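Local atomic coordinates of protein A52 (Vaccinia virus, PDB entry 2VVW), a protein that targets host toll-like receptor signalling complexes as a Bcl-2-like protein, binding TRAF6 and IRAK2, inhibiting NF-kappaB activation and suppressing the innate immune response. Residues D54-F59 and I100-L105; R32-G36 and R114-F119; E47-F51 and L145-L149; I84-K88 and A128-F132. All blocks are in the same frame, centred on the assembly; numbering follows the deposited sequence. Where two conformers were deposited one is given.

Interaction 1: D54-F59 and I100-L105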
loop_
_atom_site.group_PDB
_atom_site.type_symbol
_atom_site.label_atom_id
_atom_site.label_comp_id
_atom_site.label_asym_id
_atom_site.label_seq_id
_atom_site.Cartn_x
_atom_site.Cartn_y
_atom_site.Cartn_z
ATOM N N ASP A 54 22.727 -9.651 1.919
ATOM C CA ASP A 54 23.335 -9.543 0.590
ATOM C C ASP A 54 23.661 -8.090 0.241
ATOM O O ASP A 54 24.737 -7.791 -0.285
ATOM C CB ASP A 54 22.406 -10.119 -0.491
ATOM C CG ASP A 54 22.044 -11.574 -0.246
ATOM O OD1 ASP A 54 22.319 -12.419 -1.123
ATOM O OD2 ASP A 54 21.483 -11.872 0.831
ATOM N N ALA A 55 22.706 -7.208 0.532
ATOM C CA ALA A 55 22.823 -5.778 0.276
ATOM C C ALA A 55 24.008 -5.155 1.002
ATOM O O ALA A 55 24.766 -4.388 0.412
ATOM C CB ALA A 55 21.533 -5.057 0.702
ATOM N N GLU A 56 24.139 -5.463 2.285
ATOM C CA GLU A 56 25.189 -4.879 3.099
ATOM C C GLU A 56 26.562 -5.367 2.641
ATOM O O GLU A 56 27.520 -4.601 2.615
ATOM C CB GLU A 56 24.965 -5.195 4.588
ATOM C CG GLU A 56 26.008 -4.520 5.521
ATOM C CD GLU A 56 25.863 -4.919 6.991
ATOM O OE1 GLU A 56 24.801 -5.463 7.372
ATOM O OE2 GLU A 56 26.815 -4.681 7.766
ATOM N N GLU A 57 26.648 -6.640 2.273
ATOM C CA GLU A 57 27.889 -7.208 1.774
ATOM C C GLU A 57 28.262 -6.589 0.437
ATOM O O GLU A 57 29.421 -6.277 0.210
ATOM C CB GLU A 57 27.785 -8.728 1.643
ATOM N N GLN A 58 27.290 -6.391 -0.446
ATOM C CA GLN A 58 27.602 -5.911 -1.785
ATOM C C GLN A 58 27.739 -4.396 -1.879
ATOM O O GLN A 58 28.591 -3.899 -2.601
ATOM C CB GLN A 58 26.557 -6.403 -2.789
ATOM C CG GLN A 58 26.836 -5.917 -4.230
ATOM C CD GLN A 58 26.154 -6.756 -5.303
ATOM O OE1 GLN A 58 25.506 -7.763 -5.015
ATOM N NE2 GLN A 58 26.293 -6.330 -6.557
ATOM N N PHE A 59 26.889 -3.659 -1.166
ATOM C CA PHE A 59 26.778 -2.208 -1.341
ATOM C C PHE A 59 27.243 -1.383 -0.140
ATOM O O PHE A 59 27.433 -0.176 -0.268
ATOM C CB PHE A 59 25.338 -1.835 -1.686
ATOM C CG PHE A 59 24.856 -2.438 -2.974
ATOM C CD1 PHE A 59 25.454 -2.096 -4.171
ATOM C CD2 PHE A 59 23.808 -3.351 -2.988
ATOM C CE1 PHE A 59 25.007 -2.648 -5.373
ATOM C CE2 PHE A 59 23.361 -3.900 -4.174
ATOM C CZ PHE A 59 23.959 -3.547 -5.369
ATOM N N ILE A 100 19.047 -9.581 -6.204
ATOM C CA ILE A 100 18.683 -9.888 -4.824
ATOM C C ILE A 100 19.284 -8.852 -3.858
ATOM O O ILE A 100 18.599 -8.328 -2.976
ATOM C CB ILE A 100 19.135 -11.313 -4.446
ATOM C CG1 ILE A 100 18.238 -12.346 -5.158
ATOM C CG2 ILE A 100 19.131 -11.504 -2.936
ATOM C CD1 ILE A 100 18.752 -13.798 -5.120
ATOM N N SER A 101 20.568 -8.548 -4.014
ATOM C CA SER A 101 21.220 -7.552 -3.139
ATOM C C SER A 101 20.531 -6.194 -3.279
ATOM O O SER A 101 20.357 -5.451 -2.315
ATOM C CB SER A 101 22.705 -7.386 -3.481
ATOM O OG SER A 101 23.465 -8.551 -3.209
ATOM N N MET A 102 20.151 -5.870 -4.502
ATOM C CA MET A 102 19.494 -4.613 -4.777
ATOM C C MET A 102 18.126 -4.529 -4.094
ATOM O O MET A 102 17.749 -3.465 -3.601
ATOM C CB MET A 102 19.399 -4.425 -6.281
ATOM C CG MET A 102 18.841 -3.112 -6.685
ATOM S SD MET A 102 17.078 -3.302 -6.968
ATOM C CE MET A 102 16.641 -1.560 -7.142
ATOM N N ILE A 103 17.401 -5.646 -4.022
ATOM C CA ILE A 103 16.122 -5.667 -3.317
ATOM C C ILE A 103 16.380 -5.402 -1.835
ATOM O O ILE A 103 15.694 -4.594 -1.211
ATOM C CB ILE A 103 15.373 -7.001 -3.517
ATOM C CG1 ILE A 103 14.756 -7.073 -4.917
ATOM C CG2 ILE A 103 14.266 -7.178 -2.492
ATOM C CD1 ILE A 103 14.347 -8.514 -5.330
ATOM N N GLY A 104 17.398 -6.039 -1.288
ATOM C CA GLY A 104 17.771 -5.791 0.104
ATOM C C GLY A 104 18.186 -4.354 0.377
ATOM O O GLY A 104 17.952 -3.841 1.464
ATOM N N LEU A 105 18.815 -3.721 -0.614
ATOM C CA LEU A 105 19.256 -2.333 -0.517
ATOM C C LEU A 105 18.046 -1.407 -0.449
ATOM O O LEU A 105 17.985 -0.525 0.392
ATOM C CB LEU A 105 20.125 -1.977 -1.727
ATOM C CG LEU A 105 20.607 -0.528 -1.870
ATOM C CD1 LEU A 105 21.742 -0.246 -0.901
ATOM C CD2 LEU A 105 21.022 -0.253 -3.318
#

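Interaction 2: R32-G36 and R114-F119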
loop_
_atom_site.group_PDB
_atom_site.type_symbol
_atom_site.label_atom_id
_atom_site.label_comp_id
_atom_site.label_asym_id
_atom_site.label_seq_id
_atom_site.Cartn_x
_atom_site.Cartn_y
_atom_site.Cartn_z
ATOM N N ARG A 32 6.746 -2.813 4.619
ATOM C CA ARG A 32 7.967 -2.492 5.338
ATOM C C ARG A 32 8.163 -0.972 5.409
ATOM O O ARG A 32 8.490 -0.418 6.467
ATOM C CB ARG A 32 9.174 -3.165 4.695
ATOM C CG ARG A 32 10.471 -2.906 5.449
ATOM C CD ARG A 32 11.563 -3.895 5.066
ATOM N NE ARG A 32 12.842 -3.513 5.665
ATOM C CZ ARG A 32 13.890 -4.320 5.790
ATOM N NH1 ARG A 32 13.830 -5.570 5.379
ATOM N NH2 ARG A 32 15.002 -3.868 6.356
ATOM N N GLY A 33 7.930 -0.294 4.301
ATOM C CA GLY A 33 8.033 1.166 4.261
ATOM C C GLY A 33 7.040 1.949 5.116
ATOM O O GLY A 33 7.348 3.074 5.534
ATOM N N LEU A 34 5.854 1.377 5.374
ATOM C CA LEU A 34 4.814 2.072 6.130
ATOM C C LEU A 34 4.672 1.558 7.555
ATOM O O LEU A 34 4.489 2.366 8.463
ATOM C CB LEU A 34 3.453 2.038 5.398
ATOM C CG LEU A 34 3.398 2.692 4.005
ATOM C CD1 LEU A 34 1.935 2.662 3.418
ATOM C CD2 LEU A 34 3.974 4.108 3.950
ATOM N N LEU A 35 4.778 0.241 7.759
ATOM C CA LEU A 35 4.624 -0.350 9.102
ATOM C C LEU A 35 5.941 -0.688 9.792
ATOM O O LEU A 35 5.997 -0.742 11.006
ATOM C CB LEU A 35 3.794 -1.633 9.045
ATOM C CG LEU A 35 2.405 -1.551 8.430
ATOM C CD1 LEU A 35 1.775 -2.902 8.468
ATOM C CD2 LEU A 35 1.574 -0.508 9.141
ATOM N N GLY A 36 6.974 -0.996 9.023
ATOM C CA GLY A 36 8.242 -1.414 9.596
ATOM C C GLY A 36 8.302 -2.885 9.964
ATOM O O GLY A 36 7.485 -3.679 9.518
ATOM N N ARG A 114 11.076 5.620 6.342
ATOM C CA ARG A 114 9.990 5.404 7.288
ATOM C C ARG A 114 10.303 6.115 8.581
ATOM O O ARG A 114 9.457 6.838 9.140
ATOM C CB ARG A 114 9.794 3.912 7.539
ATOM C CG ARG A 114 8.538 3.568 8.340
ATOM C CD ARG A 114 8.519 2.081 8.707
ATOM N NE ARG A 114 9.674 1.737 9.532
ATOM C CZ ARG A 114 10.717 0.988 9.162
ATOM N NH1 ARG A 114 10.793 0.410 7.954
ATOM N NH2 ARG A 114 11.691 0.794 10.043
ATOM N N ASN A 115 11.516 5.910 9.068
ATOM C CA ASN A 115 11.941 6.487 10.349
ATOM C C ASN A 115 11.920 8.012 10.353
ATOM O O ASN A 115 11.687 8.627 11.384
ATOM C CB ASN A 115 13.330 5.964 10.737
ATOM C CG ASN A 115 13.327 4.470 11.033
ATOM O OD1 ASN A 115 12.275 3.869 11.286
ATOM N ND2 ASN A 115 14.504 3.857 10.971
ATOM N N GLU A 116 12.136 8.611 9.186
ATOM C CA GLU A 116 12.081 10.055 9.004
ATOM C C GLU A 116 10.658 10.552 8.654
ATOM O O GLU A 116 10.424 11.765 8.516
ATOM C CB GLU A 116 13.076 10.443 7.909
ATOM C CG GLU A 116 13.265 11.930 7.646
ATOM C CD GLU A 116 13.961 12.675 8.765
ATOM O OE1 GLU A 116 14.289 12.078 9.815
ATOM O OE2 GLU A 116 14.171 13.890 8.585
ATOM N N LYS A 117 9.728 9.603 8.533
ATOM C CA LYS A 117 8.317 9.850 8.212
ATOM C C LYS A 117 8.143 10.434 6.815
ATOM O O LYS A 117 7.187 11.160 6.542
ATOM C CB LYS A 117 7.637 10.700 9.297
ATOM C CG LYS A 117 7.671 10.028 10.642
ATOM C CD LYS A 117 7.093 10.903 11.713
ATOM C CE LYS A 117 6.955 10.148 13.026
ATOM N NZ LYS A 117 6.464 11.035 14.131
ATOM N N LEU A 118 9.060 10.077 5.927
ATOM C CA LEU A 118 8.941 10.414 4.511
ATOM C C LEU A 118 8.204 9.266 3.846
ATOM O O LEU A 118 8.750 8.559 3.002
ATOM C CB LEU A 118 10.326 10.637 3.899
ATOM C CG LEU A 118 11.069 11.848 4.466
ATOM C CD1 LEU A 118 12.549 11.889 4.090
ATOM C CD2 LEU A 118 10.362 13.170 4.114
ATOM N N PHE A 119 6.929 9.118 4.202
ATOM C CA PHE A 119 6.234 7.859 4.001
ATOM C C PHE A 119 6.018 7.517 2.523
ATOM O O PHE A 119 6.135 6.347 2.153
ATOM C CB PHE A 119 4.914 7.828 4.801
ATOM C CG PHE A 119 5.106 7.660 6.297
ATOM C CD1 PHE A 119 5.700 6.512 6.798
ATOM C CD2 PHE A 119 4.667 8.629 7.196
ATOM C CE1 PHE A 119 5.872 6.340 8.176
ATOM C CE2 PHE A 119 4.838 8.463 8.568
ATOM C CZ PHE A 119 5.437 7.313 9.052
#

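Interaction 3: E47-F51 and L145-L149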
loop_
_atom_site.group_PDB
_atom_site.type_symbol
_atom_site.label_atom_id
_atom_site.label_comp_id
_atom_site.label_asym_id
_atom_site.label_seq_id
_atom_site.Cartn_x
_atom_site.Cartn_y
_atom_site.Cartn_z
ATOM N N GLU A 47 11.735 -14.485 4.093
ATOM C CA GLU A 47 12.826 -14.838 3.170
ATOM C C GLU A 47 13.373 -13.614 2.445
ATOM O O GLU A 47 14.599 -13.467 2.293
ATOM C CB GLU A 47 12.379 -15.877 2.132
ATOM C CG GLU A 47 12.194 -17.261 2.696
ATOM C CD GLU A 47 13.456 -17.807 3.358
ATOM O OE1 GLU A 47 14.542 -17.685 2.758
ATOM O OE2 GLU A 47 13.356 -18.359 4.475
ATOM N N ILE A 48 12.474 -12.743 2.001
ATOM C CA ILE A 48 12.882 -11.544 1.293
ATOM C C ILE A 48 13.715 -10.661 2.229
ATOM O O ILE A 48 14.700 -10.059 1.807
ATOM C CB ILE A 48 11.697 -10.777 0.700
ATOM C CG1 ILE A 48 10.986 -11.635 -0.361
ATOM C CG2 ILE A 48 12.182 -9.467 0.052
ATOM C CD1 ILE A 48 9.707 -11.071 -0.823
ATOM N N LYS A 49 13.339 -10.630 3.506
ATOM C CA LYS A 49 14.066 -9.871 4.523
ATOM C C LYS A 49 15.530 -10.320 4.658
ATOM O O LYS A 49 16.414 -9.516 4.967
ATOM C CB LYS A 49 13.328 -9.977 5.858
ATOM C CG LYS A 49 13.972 -9.182 6.978
ATOM C CD LYS A 49 12.993 -8.790 8.097
ATOM C CE LYS A 49 12.638 -9.934 9.011
ATOM N NZ LYS A 49 12.318 -9.443 10.397
ATOM N N LYS A 50 15.795 -11.597 4.397
ATOM C CA LYS A 50 17.159 -12.095 4.411
ATOM C C LYS A 50 18.039 -11.440 3.334
ATOM O O LYS A 50 19.258 -11.470 3.453
ATOM C CB LYS A 50 17.180 -13.626 4.299
ATOM C CG LYS A 50 16.515 -14.321 5.463
ATOM C CD LYS A 50 16.611 -15.826 5.334
ATOM C CE LYS A 50 15.814 -16.522 6.429
ATOM N NZ LYS A 50 15.870 -17.999 6.283
ATOM N N PHE A 51 17.436 -10.853 2.295
ATOM C CA PHE A 51 18.182 -10.140 1.257
ATOM C C PHE A 51 18.972 -8.937 1.780
ATOM O O PHE A 51 19.846 -8.427 1.079
ATOM C CB PHE A 51 17.270 -9.636 0.125
ATOM C CG PHE A 51 16.589 -10.725 -0.686
ATOM C CD1 PHE A 51 16.790 -12.075 -0.442
ATOM C CD2 PHE A 51 15.736 -10.363 -1.720
ATOM C CE1 PHE A 51 16.156 -13.039 -1.212
ATOM C CE2 PHE A 51 15.105 -11.325 -2.510
ATOM C CZ PHE A 51 15.319 -12.665 -2.254
ATOM N N LEU A 145 13.515 -18.134 -4.248
ATOM C CA LEU A 145 12.685 -17.995 -3.050
ATOM C C LEU A 145 11.877 -19.254 -2.801
ATOM O O LEU A 145 11.794 -19.737 -1.676
ATOM C CB LEU A 145 11.758 -16.780 -3.165
ATOM C CG LEU A 145 12.399 -15.422 -2.879
ATOM C CD1 LEU A 145 11.523 -14.268 -3.379
ATOM C CD2 LEU A 145 12.674 -15.274 -1.377
ATOM N N GLN A 146 11.300 -19.796 -3.870
ATOM C CA GLN A 146 10.553 -21.039 -3.788
ATOM C C GLN A 146 11.412 -22.164 -3.224
ATOM O O GLN A 146 10.962 -22.898 -2.338
ATOM C CB GLN A 146 10.007 -21.426 -5.158
ATOM C CG GLN A 146 8.847 -20.561 -5.637
ATOM C CD GLN A 146 8.413 -20.894 -7.064
ATOM O OE1 GLN A 146 9.238 -21.190 -7.920
ATOM N NE2 GLN A 146 7.112 -20.853 -7.314
ATOM N N ASN A 147 12.636 -22.298 -3.736
ATOM C CA ASN A 147 13.587 -23.284 -3.213
ATOM C C ASN A 147 13.841 -23.099 -1.728
ATOM O O ASN A 147 13.852 -24.064 -0.969
ATOM C CB ASN A 147 14.942 -23.196 -3.932
ATOM C CG ASN A 147 14.900 -23.748 -5.333
ATOM O OD1 ASN A 147 14.127 -24.655 -5.633
ATOM N ND2 ASN A 147 15.736 -23.199 -6.206
ATOM N N ARG A 148 14.073 -21.853 -1.328
ATOM C CA ARG A 148 14.400 -21.551 0.064
ATOM C C ARG A 148 13.233 -21.848 0.993
ATOM O O ARG A 148 13.438 -22.285 2.129
ATOM C CB ARG A 148 14.845 -20.099 0.206
ATOM C CG ARG A 148 16.230 -19.859 -0.389
ATOM C CD ARG A 148 16.702 -18.426 -0.234
ATOM N NE ARG A 148 17.991 -18.215 -0.908
ATOM C CZ ARG A 148 18.672 -17.068 -0.930
ATOM N NH1 ARG A 148 18.224 -15.993 -0.302
ATOM N NH2 ARG A 148 19.818 -16.999 -1.591
ATOM N N LEU A 149 12.015 -21.627 0.502
ATOM C CA LEU A 149 10.807 -21.927 1.279
ATOM C C LEU A 149 10.623 -23.438 1.483
ATOM O O LEU A 149 10.227 -23.879 2.564
ATOM C CB LEU A 149 9.575 -21.304 0.618
ATOM C CG LEU A 149 9.553 -19.776 0.762
ATOM C CD1 LEU A 149 8.558 -19.125 -0.190
ATOM C CD2 LEU A 149 9.249 -19.380 2.205
HETATM O O HOH W 1 15.843 -15.703 1.434
#

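Interaction 4: I84-K88 and A128-F132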
loop_
_atom_site.group_PDB
_atom_site.type_symbol
_atom_site.label_atom_id
_atom_site.label_comp_id
_atom_site.label_asym_id
_atom_site.label_seq_id
_atom_site.Cartn_x
_atom_site.Cartn_y
_atom_site.Cartn_z
ATOM N N ILE A 84 21.378 3.800 -7.996
ATOM C CA ILE A 84 20.946 2.571 -8.640
ATOM C C ILE A 84 21.446 2.525 -10.090
ATOM O O ILE A 84 21.926 1.495 -10.556
ATOM C CB ILE A 84 19.390 2.435 -8.602
ATOM C CG1 ILE A 84 18.890 2.229 -7.168
ATOM C CG2 ILE A 84 18.904 1.321 -9.533
ATOM C CD1 ILE A 84 19.636 1.164 -6.365
ATOM N N LYS A 85 21.337 3.633 -10.799
ATOM C CA LYS A 85 21.887 3.731 -12.161
ATOM C C LYS A 85 23.414 3.555 -12.208
ATOM O O LYS A 85 23.946 2.886 -13.100
ATOM C CB LYS A 85 21.457 5.049 -12.827
ATOM C CG LYS A 85 19.956 5.073 -13.224
ATOM C CD LYS A 85 19.450 6.478 -13.542
ATOM C CE LYS A 85 18.040 6.461 -14.169
ATOM N NZ LYS A 85 17.556 7.846 -14.512
ATOM N N VAL A 86 24.112 4.148 -11.244
ATOM C CA VAL A 86 25.542 3.923 -11.078
ATOM C C VAL A 86 25.866 2.424 -10.960
ATOM O O VAL A 86 26.700 1.903 -11.711
ATOM C CB VAL A 86 26.101 4.699 -9.847
ATOM C CG1 VAL A 86 27.550 4.272 -9.517
ATOM C CG2 VAL A 86 26.031 6.209 -10.104
ATOM N N GLN A 87 25.212 1.738 -10.023
ATOM C CA GLN A 87 25.505 0.316 -9.777
ATOM C C GLN A 87 25.268 -0.503 -11.020
ATOM O O GLN A 87 26.093 -1.342 -11.393
ATOM C CB GLN A 87 24.663 -0.260 -8.636
ATOM C CG GLN A 87 24.775 0.422 -7.313
ATOM C CD GLN A 87 26.175 0.796 -6.940
ATOM O OE1 GLN A 87 26.460 1.964 -6.674
ATOM N NE2 GLN A 87 27.060 -0.181 -6.910
ATOM N N LYS A 88 24.162 -0.237 -11.699
ATOM C CA LYS A 88 23.866 -0.960 -12.926
ATOM C C LYS A 88 24.945 -0.716 -13.985
ATOM O O LYS A 88 25.338 -1.634 -14.713
ATOM C CB LYS A 88 22.464 -0.613 -13.438
ATOM C CG LYS A 88 21.864 -1.694 -14.311
ATOM C CD LYS A 88 20.509 -1.289 -14.872
ATOM C CE LYS A 88 20.047 -2.267 -15.968
ATOM N NZ LYS A 88 20.528 -1.859 -17.325
ATOM N N ALA A 128 13.055 1.932 -8.711
ATOM C CA ALA A 128 14.402 1.351 -8.748
ATOM C C ALA A 128 14.385 -0.090 -9.275
ATOM O O ALA A 128 15.198 -0.444 -10.130
ATOM C CB ALA A 128 15.029 1.394 -7.338
ATOM N N ILE A 129 13.458 -0.907 -8.755
ATOM C CA ILE A 129 13.306 -2.324 -9.163
ATOM C C ILE A 129 13.046 -2.430 -10.645
ATOM O O ILE A 129 13.658 -3.244 -11.330
ATOM C CB ILE A 129 12.136 -3.049 -8.394
ATOM C CG1 ILE A 129 12.468 -3.215 -6.911
ATOM C CG2 ILE A 129 11.811 -4.411 -9.013
ATOM C CD1 ILE A 129 13.694 -3.994 -6.607
ATOM N N LYS A 130 12.158 -1.581 -11.152
ATOM C CA LYS A 130 11.859 -1.570 -12.589
ATOM C C LYS A 130 13.071 -1.190 -13.456
ATOM O O LYS A 130 13.205 -1.684 -14.577
ATOM C CB LYS A 130 10.692 -0.625 -12.882
ATOM C CG LYS A 130 9.307 -1.159 -12.489
ATOM C CD LYS A 130 8.283 -0.009 -12.429
ATOM C CE LYS A 130 6.825 -0.495 -12.487
ATOM N NZ LYS A 130 5.827 0.569 -12.056
ATOM N N LEU A 131 13.951 -0.318 -12.952
ATOM C CA LEU A 131 15.178 0.068 -13.686
ATOM C C LEU A 131 16.208 -1.054 -13.706
ATOM O O LEU A 131 16.974 -1.198 -14.659
ATOM C CB LEU A 131 15.869 1.291 -13.048
ATOM C CG LEU A 131 15.370 2.706 -13.320
ATOM C CD1 LEU A 131 16.136 3.667 -12.414
ATOM C CD2 LEU A 131 15.537 3.080 -14.795
ATOM N N PHE A 132 16.244 -1.825 -12.629
ATOM C CA PHE A 132 17.359 -2.724 -12.353
ATOM C C PHE A 132 17.056 -4.204 -12.634
ATOM O O PHE A 132 17.942 -4.944 -13.086
ATOM C CB PHE A 132 17.760 -2.528 -10.890
ATOM C CG PHE A 132 19.142 -3.023 -10.548
ATOM C CD1 PHE A 132 20.236 -2.177 -10.619
ATOM C CD2 PHE A 132 19.345 -4.330 -10.117
ATOM C CE1 PHE A 132 21.515 -2.637 -10.284
ATOM C CE2 PHE A 132 20.613 -4.789 -9.776
ATOM C CZ PHE A 132 21.702 -3.945 -9.865
HETATM O O HOH W 2 18.423 0.510 -16.484
#

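Interaction 1: D54-F59 and I100-L105
Ser101 OG is approached by polar atoms from both helices. Gln58 OE1 lies 2.8 Å from Ser101 OG, and the carbonyl oxygen of Tyr97, one turn back on the serine's own helix, is also within hydrogen-bonding reach. The hydroxyl has one proton for these two acceptors. Gln58 reaches over with CG anti to the backbone N (chi1 180°) and an extended chain. Its other amide atom, NE2, bonds to Asp98 OD1, which fixes the flip of the amide and turns OE1 to the serine. Ser101 is a knob in a hole made by Asp54, Ala55, Gln58 and Phe59. Helix 51-59 and helix 96-115 cross here at -103°, with segment axes only 7.6 Å apart. Helix 96-115 runs through the middle of the Bcl-2-like helical bundle, and this contact is buried. Small residues permit the approach. Ala55 CB is 3.3 Å from Ser101 O and 3.4 Å from Gly104 C, so the methyl sits directly on backbone. The Phe59 ring comes next. Its CE2 is 3.6 Å from Ser101 CB, and its edge faces the backbone N of Met102. Leu105 CD2 lies over one ring face, near the rim, while Gln58 CG lies over the centre of the opposite face. At the other end, Asp54 OD1 meets the methyl Ile100 CG2 at 3.8 Å. Tyr83 and Gln87 of helix 76-90 also touch Phe59.

Interaction 2: R32-G36 and R114-F119
Two torsions carry Arg114 to the end of helix 21-35: CG stands anti to the backbone N (chi1 -171°), and a bend at chi3 (61°) swings the guanidinium back over Gly36. This is one of two modelled conformers. The contact joins two helix ends in the Bcl-2-like bundle. Helix 21-35 stops at Gly36, which has positive phi, and helix 96-115 closes in a Schellman motif at Lys117. Arg114 NH1 donates to Arg32 O over 2.9 Å. The bond is bent, with an N-H...O angle of 142°, and NH1 sits above the carbonyl plane. The CA of Gly36 lies against one face of the guanidinium, 3.5 Å from Arg114 CZ. The aliphatic part of the arginine runs past the preceding turn, with Arg114 CG 3.1 Å from Gly33 O. Asp111 salt-bridges both Arg114 and Arg32, so the two cations share an anion. Arg32 also pairs with Asp52 and bonds to Tyr28 OH. The second subunit packs close by: its Leu34 meets Leu34, and its Leu35 meets Phe119. Within the chain, Leu34 CD2 touches Phe119 O at 3.6 Å and Phe119 CB at 3.9 Å.

Interaction 3: E47-F51 and L145-L149
In the Bcl-2-like bundle of A52, the C-terminal helix 135-153 packs on residues 47-51, at the short helix 43-49. Glu47 carries much of this contact. Its CB meets Leu145 CD2 at 3.6 Å, and its CG meets Leu149 CD2 at 3.7 Å. The chain then bends at chi2 (-58°), which brings the carboxylate across the base of the Arg148 side chain. Glu47 OE1 touches Arg148 CB at 3.5 Å, but the two charged groups do not pair directly. Their planes stand 79° apart, and a water connects them. This water donates to Glu47 OE1 and also to Glu47 O, each at 2.7 Å. It accepts a bond from Arg148 NH1 at 3.0 Å, lying in the guanidinium plane. One water thus satisfies a side-chain oxygen and a backbone oxygen of the same residue and links both to the arginine. The other carboxylate oxygen, OE2, forms a salt bridge with Lys50 NZ, met on the syn side but tilted out of the carboxylate plane. The lysine would be expected to favour the charged form of the glutamate. This polar cluster borders an apolar layer that belongs to the core of the bundle. Leu145 CD2 lies 3.8 Å from Phe51 CZ, and Leu145 CD1 packs on Ile48 CG1. Phe51 turns its ring edge to Arg148 NH1, with ring and guanidinium nearly perpendicular, so the arginine is not stacked on the ring. Ile100 and Ile103 of helix 96-115 also pack on Phe51, and Ile24 and Tyr28 of helix 21-35 pack on Ile48.

Interaction 4: I84-K88 and A128-F132
Lys88 runs along Phe132 and then over the last turn of helix 123-132. Its CB lies 3.9 Å from Phe132 CE1, and its CG is 4.1 Å from Phe132 CD1. CD and CE then pass Leu131 O, with Lys88 CE 3.5 Å from that oxygen. At the tip, a turn at chi4 (-89°) points NZ to a water. The water accepts a weak bond from NZ and donates to Leu131 O at 2.9 Å. Lys88 was modelled in two conformers, so this tip holds for one of them. Phe132 reaches across with CG anti to its backbone N (chi1 -161°), and its ring edge faces the backbone N of Lys88. On the inner side, Ile84 CG2 meets Phe132 CD1 at 3.9 Å, and Ile84 CG1 meets Ala128 CB at 4.0 Å. Toward the surface, the aliphatic chain of Lys85 rests by CE on Leu131 CD1. Met102 and Leu105 of helix 96-115 lie beneath, against Ala128 and Ile84. The segment axes are 10.3 Å apart and only 19° from parallel, a side-by-side packing of helices 76-90 and 123-132, apolar on its inner side and edged by lysines, around the central helix of the Bcl-2-like fold.

The four contacts tie together all but one of the eight helices of A52; helix 62-68 takes no part. Interactions 1 and 2 share helix 96-115, with centres about 19 Å apart. Interaction 1 lies nearest the middle of the chain and touches interactions 3 and 4, largely through side chains of helix 96-115. Interactions 3 and 4 lie on opposite sides of the chain's centre, about 21 Å apart. Along the sequence, both segments of interaction 1 fall between those of interaction 2, and also between those of interaction 3, while the segments of interactions 1 and 4 alternate. Interaction 2 alone meets the second subunit, so it both joins two helices of the bundle and borders the partner subunit.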